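Local structure of cellobiose 2-epimerase (Spirochaeta thermophila DSM 6192, 5ZIG) at residues Gly296-Asn301 with Arg311-Trp316; Val284-Ala289 with Pro335-His340; Arg100-Ser105 with Trp146-Leu151. The protein probably catalyses the reversible epimerisation of cellobiose to 4-O-beta-D-glucopyranosyl-D-mannose. All coordinates share one frame; numbering follows the deposited sequence.

Contact 1: residues Gly296-Asn301 with Arg311-Trp316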
loop_
_atom_site.group_PDB
_atom_site.type_symbol
_atom_site.label_atom_id
_atom_site.label_comp_id
_atom_site.label_asym_id
_atom_site.label_seq_id
_atom_site.Cartn_x
_atom_site.Cartn_y
_atom_site.Cartn_z
ATOM N N GLY A 296 -8.072 9.880 -20.343
ATOM C CA GLY A 296 -7.398 11.137 -20.602
ATOM C C GLY A 296 -6.153 11.465 -19.803
ATOM O O GLY A 296 -5.847 12.648 -19.626
ATOM N N GLY A 297 -5.405 10.467 -19.335
ATOM C CA GLY A 297 -4.095 10.713 -18.753
ATOM C C GLY A 297 -3.985 10.565 -17.248
ATOM O O GLY A 297 -2.945 10.926 -16.680
ATOM N N SER A 298 -5.015 10.047 -16.589
ATOM C CA SER A 298 -5.022 9.838 -15.148
ATOM C C SER A 298 -6.109 8.811 -14.870
ATOM O O SER A 298 -6.980 8.579 -15.708
ATOM C CB SER A 298 -5.279 11.144 -14.391
ATOM O OG SER A 298 -6.580 11.611 -14.668
ATOM N N LEU A 299 -6.065 8.203 -13.686
ATOM C CA LEU A 299 -6.906 7.025 -13.483
ATOM C C LEU A 299 -8.130 7.303 -12.625
ATOM O O LEU A 299 -8.010 7.853 -11.519
ATOM C CB LEU A 299 -6.089 5.898 -12.854
ATOM C CG LEU A 299 -5.256 5.136 -13.865
ATOM C CD1 LEU A 299 -4.802 3.829 -13.233
ATOM C CD2 LEU A 299 -6.082 4.883 -15.115
ATOM N N PRO A 300 -9.307 6.895 -13.093
ATOM C CA PRO A 300 -10.519 7.004 -12.276
ATOM C C PRO A 300 -10.448 6.090 -11.061
ATOM O O PRO A 300 -9.623 5.176 -10.968
ATOM C CB PRO A 300 -11.646 6.578 -13.222
ATOM C CG PRO A 300 -10.975 5.955 -14.421
ATOM C CD PRO A 300 -9.569 6.426 -14.463
ATOM N N ASN A 301 -11.355 6.341 -10.118
ATOM C CA ASN A 301 -11.225 5.666 -8.836
ATOM C C ASN A 301 -11.791 4.252 -8.888
ATOM O O ASN A 301 -11.115 3.291 -8.502
ATOM C CB ASN A 301 -11.900 6.466 -7.734
ATOM C CG ASN A 301 -11.721 5.818 -6.389
ATOM O OD1 ASN A 301 -10.666 5.245 -6.102
ATOM N ND2 ASN A 301 -12.743 5.898 -5.555
ATOM N N ARG A 311 -15.134 8.998 -11.085
ATOM C CA ARG A 311 -14.040 9.563 -11.856
ATOM C C ARG A 311 -13.146 10.446 -11.016
ATOM O O ARG A 311 -12.277 11.136 -11.564
ATOM C CB ARG A 311 -14.591 10.317 -13.067
ATOM C CG ARG A 311 -15.227 9.377 -14.071
ATOM C CD ARG A 311 -16.188 10.081 -15.002
ATOM N NE ARG A 311 -16.626 9.182 -16.066
ATOM C CZ ARG A 311 -17.886 8.786 -16.233
ATOM N NH1 ARG A 311 -18.820 9.217 -15.409
ATOM N NH2 ARG A 311 -18.210 7.967 -17.223
ATOM N N ALA A 312 -13.340 10.438 -9.702
ATOM C CA ALA A 312 -12.404 11.107 -8.816
ATOM C C ALA A 312 -10.993 10.601 -9.080
ATOM O O ALA A 312 -10.759 9.396 -9.224
ATOM C CB ALA A 312 -12.778 10.879 -7.352
ATOM N N ARG A 313 -10.077 11.527 -9.129
ATOM C CA ARG A 313 -8.701 11.259 -9.300
ATOM C C ARG A 313 -8.111 11.304 -7.913
ATOM O O ARG A 313 -7.797 12.326 -7.423
ATOM C CB ARG A 313 -8.047 12.259 -10.241
ATOM C CG ARG A 313 -7.897 11.790 -11.653
ATOM C CD ARG A 313 -9.132 11.201 -12.219
ATOM N NE ARG A 313 -9.060 10.997 -13.622
ATOM C CZ ARG A 313 -10.049 10.636 -14.392
ATOM N NH1 ARG A 313 -11.245 10.390 -13.916
ATOM N NH2 ARG A 313 -9.844 10.509 -15.665
ATOM N N VAL A 314 -7.967 10.117 -7.351
ATOM C CA VAL A 314 -7.483 9.863 -6.008
ATOM C C VAL A 314 -5.979 9.642 -5.911
ATOM O O VAL A 314 -5.411 8.952 -6.682
ATOM C CB VAL A 314 -8.288 8.708 -5.388
ATOM C CG1 VAL A 314 -7.762 8.304 -4.041
ATOM C CG2 VAL A 314 -9.741 9.072 -5.291
ATOM N N TRP A 315 -5.369 10.290 -4.967
ATOM C CA TRP A 315 -3.950 10.255 -4.733
ATOM C C TRP A 315 -3.215 8.893 -4.842
ATOM O O TRP A 315 -2.310 8.822 -5.612
ATOM C CB TRP A 315 -3.532 11.092 -3.506
ATOM C CG TRP A 315 -3.139 10.344 -2.324
ATOM C CD1 TRP A 315 -1.909 10.058 -1.931
ATOM C CD2 TRP A 315 -3.998 9.609 -1.493
ATOM N NE1 TRP A 315 -1.918 9.263 -0.863
ATOM C CE2 TRP A 315 -3.210 8.968 -0.566
ATOM C CE3 TRP A 315 -5.372 9.479 -1.403
ATOM C CZ2 TRP A 315 -3.753 8.205 0.442
ATOM C CZ3 TRP A 315 -5.889 8.740 -0.441
ATOM C CH2 TRP A 315 -5.087 8.100 0.482
ATOM N N TRP A 316 -3.705 7.842 -4.196
ATOM C CA TRP A 316 -3.031 6.585 -4.134
ATOM C C TRP A 316 -3.112 5.839 -5.420
ATOM O O TRP A 316 -2.225 5.169 -5.760
ATOM C CB TRP A 316 -3.488 5.759 -2.923
ATOM C CG TRP A 316 -4.773 5.125 -3.052
ATOM C CD1 TRP A 316 -5.939 5.634 -2.722
ATOM C CD2 TRP A 316 -5.031 3.833 -3.555
ATOM N NE1 TRP A 316 -6.912 4.780 -2.977
ATOM C CE2 TRP A 316 -6.382 3.638 -3.482
ATOM C CE3 TRP A 316 -4.240 2.810 -4.051
ATOM C CZ2 TRP A 316 -6.963 2.493 -3.896
ATOM C CZ3 TRP A 316 -4.830 1.671 -4.454
ATOM C CH2 TRP A 316 -6.163 1.525 -4.389
HETATM O O HOH W 1 -8.463 7.952 -8.852
#
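Arg313 meets Ser298 through two complementary torsions: its own chain bends at chi2 (48°), which turns CD back, and Ser298 holds OG between its backbone N and carbonyl carbon (chi1 66°). The setting is a connection of the alpha/alpha barrel, where the loop leaving helix 275-294 passes the last part of strand 309-314, a member of a small antiparallel sheet, just before helix 315-332 begins. A Schellman motif with Gly296 at C-prime ends helix 275-294 and releases the chain toward Ser298.

The NE hydrogen of Arg313 points almost straight at Ser298 OG, 2.8 Å away (171° at the hydrogen), and OG lies practically in the guanidinium plane. On the same guanidinium, NH1 donates to Arg311 O at 2.7 Å, so two bonds fix its rotation. One face lies against the Leu299-Pro300 backbone, with Pro300 N 3.9 Å above the guanidinium's centre. An alanine in place of Arg313 would remove the guanidinium, and Ser298 OG and Arg311 O would probably lose these donors while a gap opened against Pro300.

Backbone polar groups are joined by water 1, which donates to Leu299 O and to Ala312 O and accepts from Val314 N, the last at 2.7 Å. Leu299 O has a second partner in Gln318 NE2. At the far end Asn301 turns its amide ND2 to Asp310 OD2, while Asn301 CG comes to 4.0 Å from Val314 CG2.

Contact 2: residues Val284-Ala289 with Pro335-His340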
loop_
_atom_site.group_PDB
_atom_site.type_symbol
_atom_site.label_atom_id
_atom_site.label_comp_id
_atom_site.label_asym_id
_atom_site.label_seq_id
_atom_site.Cartn_x
_atom_site.Cartn_y
_atom_site.Cartn_z
ATOM N N VAL A 284 -3.758 -7.610 -17.535
ATOM C CA VAL A 284 -4.154 -6.677 -16.482
ATOM C C VAL A 284 -3.490 -5.326 -16.717
ATOM O O VAL A 284 -4.125 -4.272 -16.607
ATOM C CB VAL A 284 -3.807 -7.261 -15.097
ATOM C CG1 VAL A 284 -4.103 -6.265 -13.967
ATOM C CG2 VAL A 284 -4.575 -8.545 -14.858
ATOM N N MET A 285 -2.210 -5.345 -17.080
ATOM C CA MET A 285 -1.478 -4.116 -17.367
ATOM C C MET A 285 -2.012 -3.418 -18.613
ATOM O O MET A 285 -2.162 -2.189 -18.622
ATOM C CB MET A 285 0.008 -4.427 -17.543
ATOM C CG MET A 285 0.821 -4.372 -16.276
ATOM S SD MET A 285 0.587 -2.821 -15.391
ATOM C CE MET A 285 0.761 -1.597 -16.690
ATOM N N GLU A 286 -2.291 -4.189 -19.673
ATOM C CA GLU A 286 -2.855 -3.623 -20.897
ATOM C C GLU A 286 -4.222 -2.995 -20.649
ATOM O O GLU A 286 -4.530 -1.931 -21.200
ATOM C CB GLU A 286 -2.941 -4.697 -21.983
ATOM C CG GLU A 286 -1.635 -4.908 -22.702
ATOM C CD GLU A 286 -1.439 -6.337 -23.222
ATOM O OE1 GLU A 286 -2.147 -7.274 -22.765
ATOM O OE2 GLU A 286 -0.546 -6.511 -24.082
ATOM N N GLU A 287 -5.056 -3.641 -19.825
ATOM C CA GLU A 287 -6.331 -3.047 -19.422
ATOM C C GLU A 287 -6.135 -1.694 -18.742
ATOM O O GLU A 287 -6.949 -0.780 -18.915
ATOM C CB GLU A 287 -7.066 -3.991 -18.472
ATOM C CG GLU A 287 -7.603 -5.246 -19.107
ATOM C CD GLU A 287 -9.057 -5.116 -19.463
ATOM O OE1 GLU A 287 -9.480 -3.985 -19.793
ATOM O OE2 GLU A 287 -9.774 -6.139 -19.396
ATOM N N THR A 288 -5.083 -1.565 -17.931
ATOM C CA THR A 288 -4.845 -0.337 -17.179
ATOM C C THR A 288 -4.343 0.783 -18.086
ATOM O O THR A 288 -4.731 1.945 -17.916
ATOM C CB THR A 288 -3.837 -0.605 -16.057
ATOM O OG1 THR A 288 -4.391 -1.545 -15.132
ATOM C CG2 THR A 288 -3.459 0.690 -15.322
ATOM N N ALA A 289 -3.483 0.445 -19.052
ATOM C CA ALA A 289 -2.941 1.430 -19.971
ATOM C C ALA A 289 -3.999 1.922 -20.946
ATOM O O ALA A 289 -3.933 3.069 -21.407
ATOM C CB ALA A 289 -1.750 0.834 -20.726
ATOM N N PRO A 335 8.483 0.606 -24.261
ATOM C CA PRO A 335 8.663 1.965 -23.737
ATOM C C PRO A 335 7.370 2.741 -23.550
ATOM O O PRO A 335 7.368 3.724 -22.804
ATOM C CB PRO A 335 9.556 2.628 -24.800
ATOM C CG PRO A 335 10.268 1.500 -25.431
ATOM C CD PRO A 335 9.242 0.409 -25.507
ATOM N N ARG A 336 6.281 2.359 -24.215
ATOM C CA ARG A 336 5.022 3.072 -24.025
ATOM C C ARG A 336 4.562 3.057 -22.568
ATOM O O ARG A 336 3.851 3.976 -22.138
ATOM C CB ARG A 336 3.939 2.474 -24.931
ATOM C CG ARG A 336 2.594 3.174 -24.840
ATOM C CD ARG A 336 1.870 3.201 -26.169
ATOM N NE ARG A 336 0.565 3.844 -26.044
ATOM C CZ ARG A 336 0.385 5.162 -26.010
ATOM N NH1 ARG A 336 1.432 5.975 -26.102
ATOM N NH2 ARG A 336 -0.838 5.666 -25.888
ATOM N N TYR A 337 4.959 2.044 -21.798
ATOM C CA TYR A 337 4.628 2.039 -20.378
ATOM C C TYR A 337 5.308 3.194 -19.655
ATOM O O TYR A 337 4.722 3.797 -18.750
ATOM C CB TYR A 337 5.003 0.702 -19.745
ATOM C CG TYR A 337 4.024 -0.391 -20.076
ATOM C CD1 TYR A 337 2.685 -0.286 -19.726
ATOM C CD2 TYR A 337 4.439 -1.533 -20.747
ATOM C CE1 TYR A 337 1.774 -1.292 -20.049
ATOM C CE2 TYR A 337 3.550 -2.531 -21.074
ATOM C CZ TYR A 337 2.220 -2.417 -20.722
ATOM O OH TYR A 337 1.348 -3.440 -21.056
ATOM N N LEU A 338 6.526 3.546 -20.075
ATOM C CA LEU A 338 7.200 4.709 -19.509
ATOM C C LEU A 338 6.478 6.006 -19.876
ATOM O O LEU A 338 6.407 6.930 -19.056
ATOM C CB LEU A 338 8.656 4.753 -19.978
ATOM C CG LEU A 338 9.582 3.633 -19.493
ATOM C CD1 LEU A 338 11.008 3.811 -20.002
ATOM C CD2 LEU A 338 9.547 3.533 -17.959
ATOM N N ASP A 339 5.962 6.102 -21.110
ATOM C CA ASP A 339 5.140 7.249 -21.489
ATOM C C ASP A 339 3.996 7.429 -20.500
ATOM O O ASP A 339 3.706 8.546 -20.043
ATOM C CB ASP A 339 4.573 7.066 -22.906
ATOM C CG ASP A 339 5.648 7.065 -24.001
ATOM O OD1 ASP A 339 6.695 7.712 -23.822
ATOM O OD2 ASP A 339 5.443 6.412 -25.046
ATOM N N HIS A 340 3.351 6.319 -20.157
ATOM C CA HIS A 340 2.224 6.337 -19.240
ATOM C C HIS A 340 2.655 6.814 -17.854
ATOM O O HIS A 340 2.083 7.763 -17.310
ATOM C CB HIS A 340 1.597 4.935 -19.218
ATOM C CG HIS A 340 0.913 4.564 -20.509
ATOM N ND1 HIS A 340 0.216 5.479 -21.278
ATOM C CD2 HIS A 340 0.817 3.381 -21.162
ATOM C CE1 HIS A 340 -0.288 4.870 -22.338
ATOM N NE2 HIS A 340 0.059 3.595 -22.290
HETATM O O HOH W 2 1.885 -5.158 -22.888
#
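Met285 and Tyr337 make the closest approach between these two segments, and the methionine must fold to do it. Its chain is bent at chi2 and again at chi3 (-47°), the latter setting the terminal methyl CE against the tyrosine ring, 3.5 Å from Tyr337 CE1. The two side chains pass at a slant. Tyr337 has CG anti to its carbonyl carbon, beside the backbone N, and from there the ring stretches across the gap until its hydroxyl arrives beside the other helix.

That hydroxyl comes near CG of Glu286, with Tyr337 OH 3.7 Å from Glu286 CG. Glu286 points its CB away from helix 336-352, yet its extended chain still connects with the tyrosine through water 2. Tyr337 OH donates to this water at 2.6 Å, and the water in turn donates to Glu286 OE2 at 3.0 Å. The carboxylate and the ring are turned 34° from each other.

Helices 275-294 and 336-352 fit the pattern of neighbours in the outer ring of an alpha/alpha barrel; the short segments run at 49° to one another with axes 11.6 Å apart. Helix 315-332 also packs here: its Ala328 touches both Met285 and Tyr337.

One turn further on, Ala289 meets the second helix with its methyl. Its CB lies 3.6 Å from His340 CD2, and the same methyl stands 4.2 Å from Tyr337 CE1. His340 also meets the ring of Phe325. His340 CE1 lies 3.6 Å above the Arg336 guanidinium plane, toward the rim of that group, and Arg336 forms a salt bridge with Asp293.

Contact 3: residues Arg100-Ser105 with Trp146-Leu151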
loop_
_atom_site.group_PDB
_atom_site.type_symbol
_atom_site.label_atom_id
_atom_site.label_comp_id
_atom_site.label_asym_id
_atom_site.label_seq_id
_atom_site.Cartn_x
_atom_site.Cartn_y
_atom_site.Cartn_z
ATOM N N ARG A 100 -2.470 -10.398 22.090
ATOM C CA ARG A 100 -1.512 -10.213 20.996
ATOM C C ARG A 100 -2.165 -9.646 19.738
ATOM O O ARG A 100 -3.377 -9.381 19.711
ATOM C CB ARG A 100 -0.788 -11.527 20.686
ATOM C CG ARG A 100 -0.217 -12.211 21.929
ATOM C CD ARG A 100 0.473 -11.206 22.836
ATOM N NE ARG A 100 0.595 -11.702 24.200
ATOM C CZ ARG A 100 1.755 -11.906 24.811
ATOM N NH1 ARG A 100 2.889 -11.647 24.167
ATOM N NH2 ARG A 100 1.783 -12.366 26.056
ATOM N N GLY A 101 -1.366 -9.452 18.694
ATOM C CA GLY A 101 -1.817 -8.656 17.561
ATOM C C GLY A 101 -2.025 -7.202 17.972
ATOM O O GLY A 101 -1.697 -6.774 19.080
ATOM N N PHE A 102 -2.611 -6.442 17.053
ATOM C CA PHE A 102 -2.748 -5.002 17.212
ATOM C C PHE A 102 -4.211 -4.593 17.097
ATOM O O PHE A 102 -4.935 -5.083 16.221
ATOM C CB PHE A 102 -1.872 -4.251 16.167
ATOM C CG PHE A 102 -0.397 -4.520 16.336
ATOM C CD1 PHE A 102 0.171 -5.671 15.815
ATOM C CD2 PHE A 102 0.394 -3.673 17.076
ATOM C CE1 PHE A 102 1.499 -5.945 16.010
ATOM C CE2 PHE A 102 1.713 -3.955 17.284
ATOM C CZ PHE A 102 2.269 -5.093 16.740
ATOM N N PHE A 103 -4.639 -3.717 18.010
ATOM C CA PHE A 103 -5.961 -3.104 17.921
ATOM C C PHE A 103 -6.107 -2.257 16.653
ATOM O O PHE A 103 -5.139 -1.707 16.128
ATOM C CB PHE A 103 -6.220 -2.200 19.131
ATOM C CG PHE A 103 -6.140 -2.888 20.447
ATOM C CD1 PHE A 103 -7.006 -3.924 20.755
ATOM C CD2 PHE A 103 -5.223 -2.474 21.404
ATOM C CE1 PHE A 103 -6.934 -4.549 21.990
ATOM C CE2 PHE A 103 -5.151 -3.096 22.638
ATOM C CZ PHE A 103 -6.003 -4.128 22.929
ATOM N N TRP A 104 -7.355 -2.110 16.200
ATOM C CA TRP A 104 -7.673 -1.333 15.005
ATOM C C TRP A 104 -7.468 0.170 15.226
ATOM O O TRP A 104 -6.961 0.872 14.338
ATOM C CB TRP A 104 -9.122 -1.632 14.589
ATOM C CG TRP A 104 -9.572 -0.866 13.413
ATOM C CD1 TRP A 104 -10.569 0.061 13.384
ATOM C CD2 TRP A 104 -9.098 -0.995 12.070
ATOM N NE1 TRP A 104 -10.714 0.554 12.113
ATOM C CE2 TRP A 104 -9.831 -0.081 11.286
ATOM C CE3 TRP A 104 -8.094 -1.769 11.458
ATOM C CZ2 TRP A 104 -9.605 0.091 9.921
ATOM C CZ3 TRP A 104 -7.878 -1.610 10.093
ATOM C CH2 TRP A 104 -8.635 -0.665 9.338
ATOM N N SER A 105 -7.859 0.672 16.392
ATOM C CA SER A 105 -7.686 2.096 16.644
ATOM C C SER A 105 -7.619 2.297 18.147
ATOM O O SER A 105 -8.122 1.480 18.919
ATOM C CB SER A 105 -8.825 2.927 16.051
ATOM O OG SER A 105 -10.081 2.473 16.529
ATOM N N TRP A 146 7.087 -11.369 13.991
ATOM C CA TRP A 146 6.988 -12.828 13.919
ATOM C C TRP A 146 5.795 -13.346 14.707
ATOM O O TRP A 146 5.110 -14.283 14.268
ATOM C CB TRP A 146 8.272 -13.460 14.441
ATOM C CG TRP A 146 9.338 -13.605 13.416
ATOM C CD1 TRP A 146 10.626 -13.155 13.503
ATOM C CD2 TRP A 146 9.222 -14.240 12.138
ATOM N NE1 TRP A 146 11.322 -13.482 12.361
ATOM C CE2 TRP A 146 10.480 -14.145 11.508
ATOM C CE3 TRP A 146 8.178 -14.882 11.465
ATOM C CZ2 TRP A 146 10.717 -14.671 10.254
ATOM C CZ3 TRP A 146 8.422 -15.403 10.221
ATOM C CH2 TRP A 146 9.678 -15.293 9.628
ATOM N N GLU A 147 5.549 -12.760 15.885
ATOM C CA GLU A 147 4.356 -13.094 16.652
ATOM C C GLU A 147 3.093 -12.825 15.844
ATOM O O GLU A 147 2.155 -13.629 15.844
ATOM C CB GLU A 147 4.337 -12.284 17.952
ATOM C CG GLU A 147 3.292 -12.735 18.987
ATOM C CD GLU A 147 3.223 -11.812 20.192
ATOM O OE1 GLU A 147 3.002 -10.590 20.033
ATOM O OE2 GLU A 147 3.418 -12.308 21.312
ATOM N N THR A 148 3.048 -11.693 15.140
ATOM C CA THR A 148 1.842 -11.329 14.409
ATOM C C THR A 148 1.639 -12.232 13.192
ATOM O O THR A 148 0.521 -12.708 12.949
ATOM C CB THR A 148 1.925 -9.843 14.005
ATOM O OG1 THR A 148 2.383 -9.065 15.128
ATOM C CG2 THR A 148 0.580 -9.322 13.546
ATOM N N PHE A 149 2.711 -12.448 12.410
ATOM C CA PHE A 149 2.715 -13.482 11.364
ATOM C C PHE A 149 2.136 -14.795 11.885
ATOM O O PHE A 149 1.248 -15.394 11.265
ATOM C CB PHE A 149 4.151 -13.701 10.878
ATOM C CG PHE A 149 4.313 -14.827 9.870
ATOM C CD1 PHE A 149 3.959 -14.655 8.532
ATOM C CD2 PHE A 149 4.797 -16.060 10.271
ATOM C CE1 PHE A 149 4.131 -15.686 7.599
ATOM C CE2 PHE A 149 4.959 -17.104 9.345
ATOM C CZ PHE A 149 4.629 -16.909 8.005
ATOM N N ASP A 150 2.619 -15.253 13.042
ATOM C CA ASP A 150 2.127 -16.523 13.575
ATOM C C ASP A 150 0.626 -16.477 13.802
ATOM O O ASP A 150 -0.067 -17.476 13.576
ATOM C CB ASP A 150 2.866 -16.885 14.864
ATOM C CG ASP A 150 4.212 -17.520 14.588
ATOM O OD1 ASP A 150 4.421 -17.947 13.431
ATOM O OD2 ASP A 150 5.060 -17.583 15.507
ATOM N N LEU A 151 0.096 -15.314 14.212
ATOM C CA LEU A 151 -1.347 -15.210 14.434
ATOM C C LEU A 151 -2.100 -15.250 13.117
ATOM O O LEU A 151 -3.142 -15.912 13.002
ATOM C CB LEU A 151 -1.686 -13.919 15.176
ATOM C CG LEU A 151 -1.430 -13.815 16.678
ATOM C CD1 LEU A 151 -1.660 -12.374 17.112
ATOM C CD2 LEU A 151 -2.326 -14.781 17.457
HETATM O O HOH W 3 1.562 -9.768 17.841
#
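Arg100 and Glu147 supply the charged part of this contact, in which the loop between helix 77-94 and strand 105-106 lies against helix 139-156, one of the helices of the alpha/alpha barrel. Arg100 NH1 stands 3.0 Å from Glu147 OE2 in a salt bridge, but the hydrogen bond within it is weak, with 130° at the hydrogen. The side chains cross at about a right angle and the guanidinium and carboxylate planes are 83° apart. Glu147 has CG anti to its backbone N (chi1 -168°), and its extended chain carries the carboxylate to the side chain of Arg100, whose CD comes within 3.5 Å of Glu147 OE2.

The second kind of interaction is polar and runs through water 3. The water donates to Glu147 OE1 at 2.7 Å and to Thr148 OG1 at 2.9 Å, and it accepts from Gly101 N. Tyr95 OH is a further partner of OE1, and Thr148 OG1 also bonds to Leu144 O, back along its own helix.

Close van der Waals packing completes the set. Leu151 CD1 sits 3.3 Å from Gly101 N and makes an apolar contact of 3.8 Å with Arg100 CB; a CB on Gly101, whose phi is positive, would be tight against that methyl. Phe102 offers its rim, with CE1 3.4 Å from Thr148 OG1, the oxygen lying in the ring plane.

The weak angle suggests an attraction between Arg100 and Glu147 that probably owes more to charge than to bond direction, while the other carboxylate oxygen, OE1, is gripped by both a water and a tyrosine hydroxyl.

Along the chain contact 3 comes first and closes before the other two open, whereas contact 1 falls between the two segments of contact 2. Contacts 1 and 2 lie on the same side of the chain's centre, about 15 Å apart between centres, and touch where Leu299 CD1 packs on Thr288 CG2 at 4.0 Å. Helix 275-294 leads into the first segment of contact 1, helix 315-332 begins in its second, and helix 336-352 follows to complete contact 2. Contact 3 lies on the opposite side, its centre about 33 Å from that of contact 1 and 37 Å from that of contact 2. Contacts 1 and 2 thus form one continuous patch of packing, while contact 3 holds a separate part of the same barrel.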